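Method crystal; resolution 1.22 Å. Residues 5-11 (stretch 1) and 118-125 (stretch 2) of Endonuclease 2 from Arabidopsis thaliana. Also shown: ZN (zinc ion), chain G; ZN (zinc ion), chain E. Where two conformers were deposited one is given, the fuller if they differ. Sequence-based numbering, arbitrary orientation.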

# COMPACT_ATOMS: atom_id res chain seq x y z
N GLY A 5 6.84 1.07 -5.22
CA GLY A 5 5.64 0.33 -4.87
C GLY A 5 4.38 1.13 -5.13
O GLY A 5 3.41 0.60 -5.68
N HIS A 6 4.36 2.40 -4.72
CA HIS A 6 3.19 3.23 -4.99
C HIS A 6 2.96 3.44 -6.47
O HIS A 6 1.82 3.46 -6.93
N GLU A 7 4.03 3.63 -7.23
CA GLU A 7 3.88 3.81 -8.67
C GLU A 7 3.24 2.58 -9.31
O GLU A 7 2.35 2.71 -10.14
N ILE A 8 3.71 1.40 -8.93
CA ILE A 8 3.17 0.17 -9.45
C ILE A 8 1.68 0.05 -9.14
O ILE A 8 0.87 -0.26 -10.01
N ILE A 9 1.33 0.27 -7.87
CA ILE A 9 -0.05 0.16 -7.45
C ILE A 9 -0.94 1.13 -8.24
O ILE A 9 -2.00 0.75 -8.72
N CYS A 10 -0.50 2.37 -8.34
CA CYS A 10 -1.31 3.37 -9.02
C CYS A 10 -1.37 3.16 -10.53
O CYS A 10 -2.39 3.46 -11.14
N LYS A 11 -0.31 2.63 -11.14
CA LYS A 11 -0.33 2.31 -12.58
C LYS A 11 -1.33 1.19 -12.86
O LYS A 11 -2.13 1.26 -13.78
N VAL A 118 -6.33 8.70 -0.65
CA VAL A 118 -6.85 7.37 -0.72
C VAL A 118 -5.96 6.48 -1.61
O VAL A 118 -5.78 5.30 -1.31
N SER A 119 -5.38 7.05 -2.66
CA SER A 119 -4.52 6.29 -3.54
C SER A 119 -3.27 5.81 -2.80
O SER A 119 -2.88 4.65 -2.89
N HIS A 120 -2.64 6.71 -2.07
CA HIS A 120 -1.46 6.36 -1.31
C HIS A 120 -1.79 5.38 -0.18
O HIS A 120 -1.09 4.39 0.02
N PHE A 121 -2.85 5.67 0.58
CA PHE A 121 -3.19 4.84 1.73
C PHE A 121 -3.68 3.45 1.33
O PHE A 121 -3.39 2.48 2.04
N MET A 122 -4.39 3.32 0.21
CA MET A 122 -4.72 1.99 -0.28
C MET A 122 -3.44 1.21 -0.56
O MET A 122 -3.39 -0.01 -0.35
N GLY A 123 -2.39 1.87 -1.03
CA GLY A 123 -1.12 1.22 -1.14
C GLY A 123 -0.50 0.86 0.20
O GLY A 123 -0.11 -0.29 0.42
N ASP A 124 -0.41 1.81 1.11
CA ASP A 124 0.26 1.56 2.38
C ASP A 124 -0.42 0.45 3.17
O ASP A 124 0.27 -0.33 3.82
N ILE A 125 -1.75 0.34 3.14
CA ILE A 125 -2.42 -0.70 3.92
C ILE A 125 -2.11 -2.08 3.39
O ILE A 125 -2.41 -3.07 4.06

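One zinc ion (chain G), with no direct hydrogen bond, joins these helices, and the carboxylate of Asp 124 that binds it also binds a second zinc (chain E). Asp 124 OD1 binds the chain G zinc at 2.1 Å, and Asp 124 OD2 the chain E zinc at 2.1 Å. The chain G ion is the one that joins the two stretches, since it also takes His 6 NE2 at 2.0 Å; the chain E ion takes His 120 NE2 at 2.2 Å. Each zinc completes its coordination with atoms from elsewhere in the structure. His 6 NE2 and Asp 124 OD1 lie 3.0 Å apart, but this closeness reflects their common metal and is not a hydrogen bond. Asp 124 adopts an m rotamer, with chi1 at -88° and chi2 near 0°; its CA-to-CB bond points sideways, yet its end comes nearer to stretch 1.

His 6 is the centre of the contact. It points toward stretch 2 in an m rotamer with chi2 at -74°, and it has the largest area covered by the opposing helix. One face of its imidazole receives the ring of His 120 in an offset stack, with ring centroids 3.9 Å apart and planes inclined by only 14°; the closest atoms are His 6 NE2 and His 120 CE1, at 3.2 Å. His 120 leaves its backbone sideways, but its t rotamer, with chi2 at 90°, brings the ring nearer. Its ND1 is hydrogen-bonded elsewhere in the structure, so both ring nitrogens are engaged.

The other nitrogen of His 6 is satisfied by a water. His 6 ND1 donates to the water oxygen at 2.8 Å, and the water oxygen in turn donates to the backbone Ser 119 O at 2.9 Å, so that a single molecule links the metal ligand to the opposite main chain.

Gly 123 permits the close approach beside this ring, where its CA lies 6.1 Å from the CA of His 6. A CB here would point toward stretch 1 and sit 2.9 Å from His 6 ND1, a clash, and tightly against Ile 9 CD1 at 3.4 Å. Ile 9 uses the bare backbone instead: it points toward stretch 2 with chi1 m and chi2 t, and its CD1 reaches Gly 123 CA at 3.7 Å.

Farther along, the contact thins to Cys 10 and Ser 119, both sideways and both m. Cys 10 SG, covalently bonded to a group elsewhere in the structure, packs against Ser 119 CB at 4.0 Å.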

# COMPACT_ATOMS: atom_id res chain seq x y z
CB HIS A 6 3.27 4.57 -4.27
CG HIS A 6 3.09 4.43 -2.80
ND1 HIS A 6 1.87 4.16 -2.23
CD2 HIS A 6 3.99 4.42 -1.79
CE1 HIS A 6 2.04 4.00 -0.92
NE2 HIS A 6 3.31 4.16 -0.62
CB GLU A 7 5.21 4.11 -9.35
CG GLU A 7 5.70 5.53 -9.18
CD GLU A 7 7.03 5.76 -9.87
OE1 GLU A 7 7.76 4.78 -10.15
OE2 GLU A 7 7.36 6.92 -10.13
CB ILE A 8 3.97 -1.05 -8.92
CG1 ILE A 8 5.39 -1.08 -9.51
CG2 ILE A 8 3.22 -2.35 -9.17
CD1 ILE A 8 6.35 -1.98 -8.79
CB ILE A 9 -0.15 0.37 -5.93
CG1 ILE A 9 0.42 -0.87 -5.23
CG2 ILE A 9 -1.57 0.66 -5.48
CD1 ILE A 9 0.59 -0.72 -3.74
CB CYS A 10 -0.84 4.77 -8.65
SG CYS A 10 -1.42 5.24 -7.01
CB LYS A 11 1.06 1.94 -13.08
CG LYS A 11 1.98 3.13 -13.26
CD LYS A 11 3.41 2.69 -13.51
CE LYS A 11 4.31 3.86 -13.85
NZ LYS A 11 4.17 4.26 -15.27
CB VAL A 118 -8.34 7.40 -1.08
CG1 VAL A 118 -8.54 7.51 -2.57
CG2 VAL A 118 -9.03 6.18 -0.51
CB SER A 119 -4.16 7.13 -4.76
OG SER A 119 -5.33 7.41 -5.53
CB HIS A 120 -0.83 7.62 -0.71
CG HIS A 120 0.45 7.37 0.00
ND1 HIS A 120 1.67 7.41 -0.63
CD2 HIS A 120 0.71 7.09 1.30
CE1 HIS A 120 2.62 7.14 0.25
NE2 HIS A 120 2.07 6.96 1.43
CB PHE A 121 -4.19 5.56 2.63
CG PHE A 121 -3.64 6.80 3.30
CD1 PHE A 121 -2.33 6.88 3.72
CD2 PHE A 121 -4.47 7.89 3.52
CE1 PHE A 121 -1.85 8.03 4.32
CE2 PHE A 121 -3.99 9.04 4.14
CZ PHE A 121 -2.68 9.10 4.53
CB MET A 122 -5.58 2.07 -1.53
CG MET A 122 -6.09 0.70 -1.96
SD MET A 122 -7.20 -0.08 -0.77
CE MET A 122 -8.69 0.86 -1.10
CB ASP A 124 0.38 2.84 3.21
CG ASP A 124 1.63 3.65 2.92
OD1 ASP A 124 2.42 3.20 2.07
OD2 ASP A 124 1.77 4.71 3.55
CB ILE A 125 -3.93 -0.44 4.04
CG1 ILE A 125 -4.52 -1.17 5.24
CG2 ILE A 125 -4.66 -0.78 2.74
CD1 ILE A 125 -5.93 -0.70 5.57
ZN ZN G . 4.18 3.79 1.16
ZN ZN E . 3.08 6.40 3.29
O HOH W 1 -0.38 3.66 -3.84